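Local coordinates for protein MDM10 isoform 1 (Saccharomyces cerevisiae, PDB 7BTX) that helps tether the endoplasmic reticulum to mitochondria as part of the ERMES complex and takes part in late assembly of the TOM complex, at residues L179-Q187 and Q195-D203. Sequence-based numbering, arbitrary orientation.
Sequences LNVLTCYFQ and QEWIFSTSD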
loop_
_atom_site.group_PDB
_atom_site.type_symbol
_atom_site.label_atom_id
_atom_site.label_comp_id
_atom_site.label_asym_id
_atom_site.label_seq_id
_atom_site.Cartn_x
_atom_site.Cartn_y
_atom_site.Cartn_z
ATOM N N LEU D 179 19.796 11.122 -2.271
ATOM C CA LEU D 179 21.080 10.800 -2.872
ATOM C C LEU D 179 21.331 11.630 -4.121
ATOM O O LEU D 179 20.707 11.393 -5.158
ATOM C CB LEU D 179 21.136 9.315 -3.217
ATOM C CG LEU D 179 22.459 8.837 -3.791
ATOM C CD1 LEU D 179 23.518 8.803 -2.705
ATOM C CD2 LEU D 179 22.280 7.477 -4.402
ATOM N N ASN D 180 22.235 12.597 -4.039
ATOM C CA ASN D 180 22.634 13.375 -5.203
ATOM C C ASN D 180 24.055 12.997 -5.595
ATOM O O ASN D 180 25.007 13.263 -4.857
ATOM C CB ASN D 180 22.547 14.875 -4.918
ATOM C CG ASN D 180 21.117 15.396 -4.901
ATOM O OD1 ASN D 180 20.889 16.596 -4.755
ATOM N ND2 ASN D 180 20.151 14.503 -5.054
ATOM N N VAL D 181 24.194 12.367 -6.758
ATOM C CA VAL D 181 25.475 11.826 -7.199
ATOM C C VAL D 181 25.797 12.370 -8.581
ATOM O O VAL D 181 25.004 12.219 -9.512
ATOM C CB VAL D 181 25.449 10.289 -7.202
ATOM C CG1 VAL D 181 26.624 9.735 -7.967
ATOM C CG2 VAL D 181 25.463 9.762 -5.793
ATOM N N LEU D 182 26.959 12.999 -8.731
ATOM C CA LEU D 182 27.350 13.623 -9.987
ATOM C C LEU D 182 28.774 13.214 -10.319
ATOM O O LEU D 182 29.717 13.691 -9.685
ATOM C CB LEU D 182 27.240 15.141 -9.888
ATOM C CG LEU D 182 27.549 15.907 -11.162
ATOM C CD1 LEU D 182 26.504 15.592 -12.201
ATOM C CD2 LEU D 182 27.580 17.388 -10.860
ATOM N N THR D 183 28.931 12.346 -11.315
ATOM C CA THR D 183 30.222 11.766 -11.650
ATOM C C THR D 183 30.661 12.188 -13.044
ATOM O O THR D 183 29.848 12.293 -13.962
ATOM C CB THR D 183 30.189 10.245 -11.587
ATOM O OG1 THR D 183 29.503 9.752 -12.734
ATOM C CG2 THR D 183 29.465 9.770 -10.360
ATOM N N CYS D 184 31.964 12.408 -13.195
ATOM C CA CYS D 184 32.574 12.813 -14.452
ATOM C C CYS D 184 33.476 11.707 -14.983
ATOM O O CYS D 184 34.107 10.975 -14.222
ATOM C CB CYS D 184 33.387 14.095 -14.275
ATOM S SG CYS D 184 32.430 15.520 -13.759
ATOM N N TYR D 185 33.540 11.594 -16.307
ATOM C CA TYR D 185 34.360 10.575 -16.965
ATOM C C TYR D 185 35.123 11.259 -18.089
ATOM O O TYR D 185 34.562 11.512 -19.154
ATOM C CB TYR D 185 33.533 9.426 -17.533
ATOM C CG TYR D 185 32.748 8.606 -16.546
ATOM C CD1 TYR D 185 31.546 9.064 -16.037
ATOM C CD2 TYR D 185 33.191 7.356 -16.156
ATOM C CE1 TYR D 185 30.828 8.320 -15.151
ATOM C CE2 TYR D 185 32.474 6.600 -15.261
ATOM C CZ TYR D 185 31.291 7.093 -14.762
ATOM O OH TYR D 185 30.555 6.355 -13.870
ATOM N N PHE D 186 36.392 11.546 -17.862
ATOM C CA PHE D 186 37.282 11.912 -18.948
ATOM C C PHE D 186 37.998 10.658 -19.417
ATOM O O PHE D 186 38.430 9.848 -18.600
ATOM C CB PHE D 186 38.285 12.962 -18.488
ATOM C CG PHE D 186 39.115 13.521 -19.591
ATOM C CD1 PHE D 186 38.604 14.489 -20.429
ATOM C CD2 PHE D 186 40.409 13.076 -19.793
ATOM C CE1 PHE D 186 39.365 15.004 -21.442
ATOM C CE2 PHE D 186 41.174 13.585 -20.811
ATOM C CZ PHE D 186 40.653 14.550 -21.632
ATOM N N GLN D 187 38.116 10.489 -20.729
ATOM C CA GLN D 187 38.690 9.253 -21.252
ATOM C C GLN D 187 39.407 9.508 -22.567
ATOM O O GLN D 187 38.798 9.976 -23.530
ATOM C CB GLN D 187 37.607 8.187 -21.413
ATOM C CG GLN D 187 36.286 8.700 -21.928
ATOM C CD GLN D 187 35.173 7.699 -21.769
ATOM O OE1 GLN D 187 35.404 6.556 -21.386
ATOM N NE2 GLN D 187 33.950 8.125 -22.048
ATOM N N GLN D 195 42.940 4.831 -21.543
ATOM C CA GLN D 195 43.005 5.472 -20.232
ATOM C C GLN D 195 41.754 6.291 -19.944
ATOM O O GLN D 195 41.105 6.803 -20.855
ATOM C CB GLN D 195 44.227 6.382 -20.146
ATOM C CG GLN D 195 45.521 5.742 -20.559
ATOM C CD GLN D 195 46.603 6.759 -20.802
ATOM O OE1 GLN D 195 46.331 7.948 -20.929
ATOM N NE2 GLN D 195 47.843 6.300 -20.865
ATOM N N GLU D 196 41.422 6.416 -18.665
ATOM C CA GLU D 196 40.173 7.042 -18.262
ATOM C C GLU D 196 40.333 7.620 -16.870
ATOM O O GLU D 196 40.886 6.963 -15.994
ATOM C CB GLU D 196 39.031 6.032 -18.278
ATOM C CG GLU D 196 37.682 6.621 -17.981
ATOM C CD GLU D 196 36.564 5.655 -18.260
ATOM O OE1 GLU D 196 36.855 4.477 -18.547
ATOM O OE2 GLU D 196 35.392 6.074 -18.196
ATOM N N TRP D 197 39.835 8.842 -16.665
ATOM C CA TRP D 197 39.958 9.552 -15.388
ATOM C C TRP D 197 38.561 9.815 -14.848
ATOM O O TRP D 197 37.847 10.687 -15.335
ATOM C CB TRP D 197 40.735 10.835 -15.553
ATOM C CG TRP D 197 42.175 10.624 -15.778
ATOM C CD1 TRP D 197 43.157 10.615 -14.839
ATOM C CD2 TRP D 197 42.813 10.385 -17.032
ATOM N NE1 TRP D 197 44.371 10.386 -15.431
ATOM C CE2 TRP D 197 44.184 10.242 -16.779
ATOM C CE3 TRP D 197 42.354 10.279 -18.346
ATOM C CZ2 TRP D 197 45.101 9.998 -17.789
ATOM C CZ3 TRP D 197 43.265 10.037 -19.344
ATOM C CH2 TRP D 197 44.621 9.898 -19.063
ATOM N N ILE D 198 38.175 9.065 -13.832
ATOM C CA ILE D 198 36.833 9.166 -13.279
ATOM C C ILE D 198 36.885 9.963 -11.986
ATOM O O ILE D 198 37.674 9.659 -11.088
ATOM C CB ILE D 198 36.240 7.770 -13.042
ATOM C CG1 ILE D 198 36.249 6.962 -14.333
ATOM C CG2 ILE D 198 34.835 7.874 -12.502
ATOM C CD1 ILE D 198 37.268 5.867 -14.368
ATOM N N PHE D 199 36.050 10.986 -11.888
ATOM C CA PHE D 199 35.814 11.690 -10.638
ATOM C C PHE D 199 34.340 11.564 -10.310
ATOM O O PHE D 199 33.497 11.679 -11.200
ATOM C CB PHE D 199 36.213 13.162 -10.732
ATOM C CG PHE D 199 35.837 13.966 -9.523
ATOM C CD1 PHE D 199 36.535 13.818 -8.338
ATOM C CD2 PHE D 199 34.789 14.868 -9.569
ATOM C CE1 PHE D 199 36.193 14.552 -7.222
ATOM C CE2 PHE D 199 34.445 15.608 -8.456
ATOM C CZ PHE D 199 35.148 15.449 -7.283
ATOM N N SER D 200 34.030 11.329 -9.047
ATOM C CA SER D 200 32.658 11.141 -8.610
ATOM C C SER D 200 32.345 12.114 -7.485
ATOM O O SER D 200 33.146 12.978 -7.140
ATOM C CB SER D 200 32.428 9.699 -8.167
ATOM O OG SER D 200 31.222 9.593 -7.438
ATOM N N THR D 201 31.155 11.972 -6.914
ATOM C CA THR D 201 30.793 12.725 -5.723
ATOM C C THR D 201 30.144 11.771 -4.720
ATOM O O THR D 201 29.283 12.164 -3.926
ATOM C CB THR D 201 29.878 13.906 -6.088
ATOM O OG1 THR D 201 30.334 14.479 -7.315
ATOM C CG2 THR D 201 29.989 15.032 -5.064
ATOM N N SER D 202 30.527 10.496 -4.767
ATOM C CA SER D 202 29.988 9.536 -3.814
ATOM C C SER D 202 30.626 9.729 -2.445
ATOM O O SER D 202 29.952 10.116 -1.486
ATOM C CB SER D 202 30.206 8.110 -4.320
ATOM O OG SER D 202 31.564 7.894 -4.656
ATOM N N ASP D 203 31.930 9.484 -2.336
ATOM C CA ASP D 203 32.629 9.970 -1.158
ATOM C C ASP D 203 33.279 11.300 -1.503
ATOM O O ASP D 203 32.814 12.363 -1.081
ATOM C CB ASP D 203 33.688 8.958 -0.716
ATOM C CG ASP D 203 33.132 7.891 0.199
ATOM O OD1 ASP D 203 31.929 7.951 0.532
ATOM O OD2 ASP D 203 33.901 6.987 0.587
#
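Leu182 meets the end of the hairpin through its backbone: Thr201 OG1 donates to Leu182 O at 2.6 Å, just past the end of strand 194-199. Next along, Thr183 lays its methyl CG2 against Ser200, whose OG accepts from Ser202 N in an ST turn that bends the chain away. Cys184 pairs with Phe199 by two backbone hydrogen bonds, the one from Cys184 N to Phe199 O being 2.6 Å long. On the face shared by Tyr185, Gln187, Glu196 and Ile198, Ile198 CG2 sits over the Tyr185 ring in a CH-pi contact, 4.2 Å from its centroid, while Glu196 OE2 comes to the ring edge near CD2. Phe186 and Trp197, again joined by two backbone hydrogen bonds, project side by side from the other face, with Trp197 CE3 in the plane of the Phe186 ring at its edge, 3.7 Å from Phe186 CD2. Gln187 runs alongside Glu196, whose CG anti to the backbone N (chi1 -175°) and extended chain carry the carboxylate to the Tyr185 edge; Glu196 OE1 forms a salt bridge with Arg209 NH2. A glutamine in place of Glu196 would probably leave Arg209 without its charged mate. Beyond this antiparallel hairpin the sheet, consistent with a membrane beta-barrel wall, continues: strand 165-174 hydrogen-bonds to strand 179-189 on the side away from 194-199, while Tyr13 of helix 5-16 bonds to Gln187 NE2.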